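Local coordinates for protein pectinesterase (Aspergillus niger, PDB 5C1E) that hydrolyses the methyl esters of pectin, releasing methanol and leaving de-esterified polygalacturonate, and probably contributes to the maceration of plant tissue, at residues Val74-Ile80 and Ile106-Tyr112. Sequence-based numbering, arbitrary orientation.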
loop_
_atom_site.group_PDB
_atom_site.type_symbol
_atom_site.label_atom_id
_atom_site.label_comp_id
_atom_site.label_asym_id
_atom_site.label_seq_id
_atom_site.Cartn_x
_atom_site.Cartn_y
_atom_site.Cartn_z
ATOM N N VAL A 74 -8.716 -10.636 -10.220
ATOM C CA VAL A 74 -9.718 -9.641 -9.850
ATOM C C VAL A 74 -9.066 -8.273 -9.868
ATOM O O VAL A 74 -8.084 -8.039 -9.161
ATOM C CB VAL A 74 -10.326 -9.904 -8.468
ATOM C CG1 VAL A 74 -11.337 -8.819 -8.117
ATOM C CG2 VAL A 74 -10.996 -11.263 -8.452
ATOM N N THR A 75 -9.589 -7.386 -10.708
ATOM C CA THR A 75 -9.105 -6.018 -10.769
ATOM C C THR A 75 -10.269 -5.081 -10.500
ATOM O O THR A 75 -11.328 -5.219 -11.121
ATOM C CB THR A 75 -8.458 -5.727 -12.137
ATOM O OG1 THR A 75 -7.284 -6.531 -12.274
ATOM C CG2 THR A 75 -8.037 -4.268 -12.242
ATOM N N ILE A 76 -10.074 -4.156 -9.561
ATOM C CA ILE A 76 -10.983 -3.040 -9.332
ATOM C C ILE A 76 -10.351 -1.797 -9.940
ATOM O O ILE A 76 -9.230 -1.408 -9.568
ATOM C CB ILE A 76 -11.248 -2.797 -7.832
ATOM C CG1 ILE A 76 -11.630 -4.113 -7.157
ATOM C CG2 ILE A 76 -12.353 -1.748 -7.646
ATOM C CD1 ILE A 76 -11.859 -4.017 -5.679
ATOM N N THR A 77 -11.062 -1.159 -10.864
ATOM C CA THR A 77 -10.495 -0.032 -11.563
ATOM C C THR A 77 -11.474 1.127 -11.696
ATOM O O THR A 77 -12.665 0.932 -11.881
ATOM C CB THR A 77 -9.978 -0.427 -12.969
ATOM O OG1 THR A 77 -9.286 0.682 -13.556
ATOM C CG2 THR A 77 -11.099 -0.865 -13.864
ATOM N N HIS A 78 -10.911 2.331 -11.618
ATOM C CA HIS A 78 -11.649 3.566 -11.839
ATOM C C HIS A 78 -10.614 4.635 -12.181
ATOM O O HIS A 78 -9.435 4.500 -11.845
ATOM C CB HIS A 78 -12.474 3.919 -10.595
ATOM C CG HIS A 78 -13.326 5.150 -10.743
ATOM N ND1 HIS A 78 -13.015 6.345 -10.133
ATOM C CD2 HIS A 78 -14.504 5.353 -11.382
ATOM C CE1 HIS A 78 -13.942 7.243 -10.422
ATOM N NE2 HIS A 78 -14.858 6.664 -11.176
ATOM N N THR A 79 -11.028 5.670 -12.898
ATOM C CA THR A 79 -10.099 6.705 -13.327
ATOM C C THR A 79 -10.664 8.087 -13.002
ATOM O O THR A 79 -11.721 8.465 -13.510
ATOM C CB THR A 79 -9.839 6.612 -14.841
ATOM O OG1 THR A 79 -9.202 5.363 -15.143
ATOM C CG2 THR A 79 -8.943 7.729 -15.307
ATOM N N ILE A 80 -9.952 8.805 -12.137
ATOM C CA ILE A 80 -10.169 10.213 -11.888
ATOM C C ILE A 80 -8.994 10.775 -11.095
ATOM O O ILE A 80 -8.392 10.058 -10.296
ATOM C CB ILE A 80 -11.506 10.470 -11.140
ATOM C CG1 ILE A 80 -11.860 11.956 -11.134
ATOM C CG2 ILE A 80 -11.487 9.903 -9.736
ATOM C CD1 ILE A 80 -13.281 12.217 -10.670
ATOM N N ILE A 106 -6.366 -9.111 -4.483
ATOM C CA ILE A 106 -7.151 -8.188 -5.311
ATOM C C ILE A 106 -6.215 -7.125 -5.871
ATOM O O ILE A 106 -5.318 -6.652 -5.160
ATOM C CB ILE A 106 -8.309 -7.586 -4.496
ATOM C CG1 ILE A 106 -9.325 -8.711 -4.218
ATOM C CG2 ILE A 106 -8.919 -6.395 -5.229
ATOM C CD1 ILE A 106 -10.710 -8.315 -3.889
ATOM N N ASN A 107 -6.392 -6.793 -7.147
ATOM C CA ASN A 107 -5.694 -5.666 -7.758
ATOM C C ASN A 107 -6.591 -4.428 -7.704
ATOM O O ASN A 107 -7.773 -4.522 -8.022
ATOM C CB ASN A 107 -5.365 -5.925 -9.229
ATOM C CG ASN A 107 -4.532 -7.166 -9.437
ATOM O OD1 ASN A 107 -3.885 -7.678 -8.525
ATOM N ND2 ASN A 107 -4.564 -7.669 -10.642
ATOM N N VAL A 108 -6.013 -3.296 -7.326
ATOM C CA VAL A 108 -6.692 -2.013 -7.326
ATOM C C VAL A 108 -5.893 -1.019 -8.142
ATOM O O VAL A 108 -4.679 -0.866 -7.946
ATOM C CB VAL A 108 -6.900 -1.454 -5.882
ATOM C CG1 VAL A 108 -7.650 -0.122 -5.908
ATOM C CG2 VAL A 108 -7.663 -2.454 -5.030
ATOM N N GLU A 109 -6.574 -0.317 -9.042
ATOM C CA GLU A 109 -5.899 0.642 -9.892
ATOM C C GLU A 109 -6.689 1.918 -10.077
ATOM O O GLU A 109 -7.907 1.929 -10.007
ATOM C CB GLU A 109 -5.560 0.034 -11.251
ATOM C CG GLU A 109 -6.749 -0.446 -12.036
ATOM C CD GLU A 109 -6.388 -0.834 -13.466
ATOM O OE1 GLU A 109 -7.122 -0.437 -14.411
ATOM O OE2 GLU A 109 -5.365 -1.536 -13.631
ATOM N N ASN A 110 -5.949 2.993 -10.260
ATOM C CA ASN A 110 -6.507 4.238 -10.795
ATOM C C ASN A 110 -5.877 4.411 -12.179
ATOM O O ASN A 110 -4.661 4.451 -12.291
ATOM C CB ASN A 110 -6.219 5.422 -9.865
ATOM C CG ASN A 110 -6.956 6.698 -10.287
ATOM O OD1 ASN A 110 -7.018 7.025 -11.461
ATOM N ND2 ASN A 110 -7.518 7.416 -9.326
ATOM N N GLY A 111 -6.704 4.487 -13.225
ATOM C CA GLY A 111 -6.207 4.560 -14.594
ATOM C C GLY A 111 -5.847 5.946 -15.111
ATOM O O GLY A 111 -5.581 6.096 -16.296
ATOM N N TYR A 112 -5.782 6.954 -14.238
ATOM C CA TYR A 112 -5.528 8.318 -14.691
ATOM C C TYR A 112 -4.203 8.444 -15.420
ATOM O O TYR A 112 -4.132 9.067 -16.483
ATOM C CB TYR A 112 -5.584 9.338 -13.544
ATOM C CG TYR A 112 -5.536 10.764 -14.061
ATOM C CD1 TYR A 112 -6.681 11.388 -14.537
ATOM C CD2 TYR A 112 -4.337 11.470 -14.119
ATOM C CE1 TYR A 112 -6.633 12.686 -15.050
ATOM C CE2 TYR A 112 -4.283 12.775 -14.631
ATOM C CZ TYR A 112 -5.436 13.372 -15.095
ATOM O OH TYR A 112 -5.410 14.668 -15.593
HETATM O O HOH W 1 -5.007 -5.806 -13.403
#
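Thr75 to His78 pair in parallel with Asn107 to Asn110, neighbouring strands on successive coils of the right-handed parallel beta-helix of pectin methylesterases. Backbone bonds set the register: Asn107 N donates to Val74 O (2.9 Å), Ile76 N to Asn107 O (2.8 Å) and Glu109 N to Ile76 O. The ladder then slackens, His78 N reaching Glu109 O only weakly (3.4 Å), before Gly111 N bonds to His78 O.

Thr77 and Glu109 run alongside each other, and Thr77 OG1 donates to the anti lone pair of Glu109 OE1 (2.6 Å); Glu109 CG sits between its own backbone N and carbonyl carbon (chi1 60°), which swings the carboxylate over to Thr77. On the same face a water bridges Thr75 OG1 and, weakly, Asn107 ND2, while Asn107 OD1 accepts from Asn72. At the end of its strand, Asn110 reaches beyond the ladder: Asn110 ND2 donates nearly within its amide plane to Ile80 O (2.9 Å), and Asn110 OD1 takes Tyr112 N (3.0 Å) in an Asx turn.

On the face opposite Thr77 and Glu109, Ile76 CD1 packs against Ile106 CG2 (3.8 Å).

With ND2 also bonded to Val119 O, the buried Asn110 amide ties three chain segments together where regular strand pairing stops.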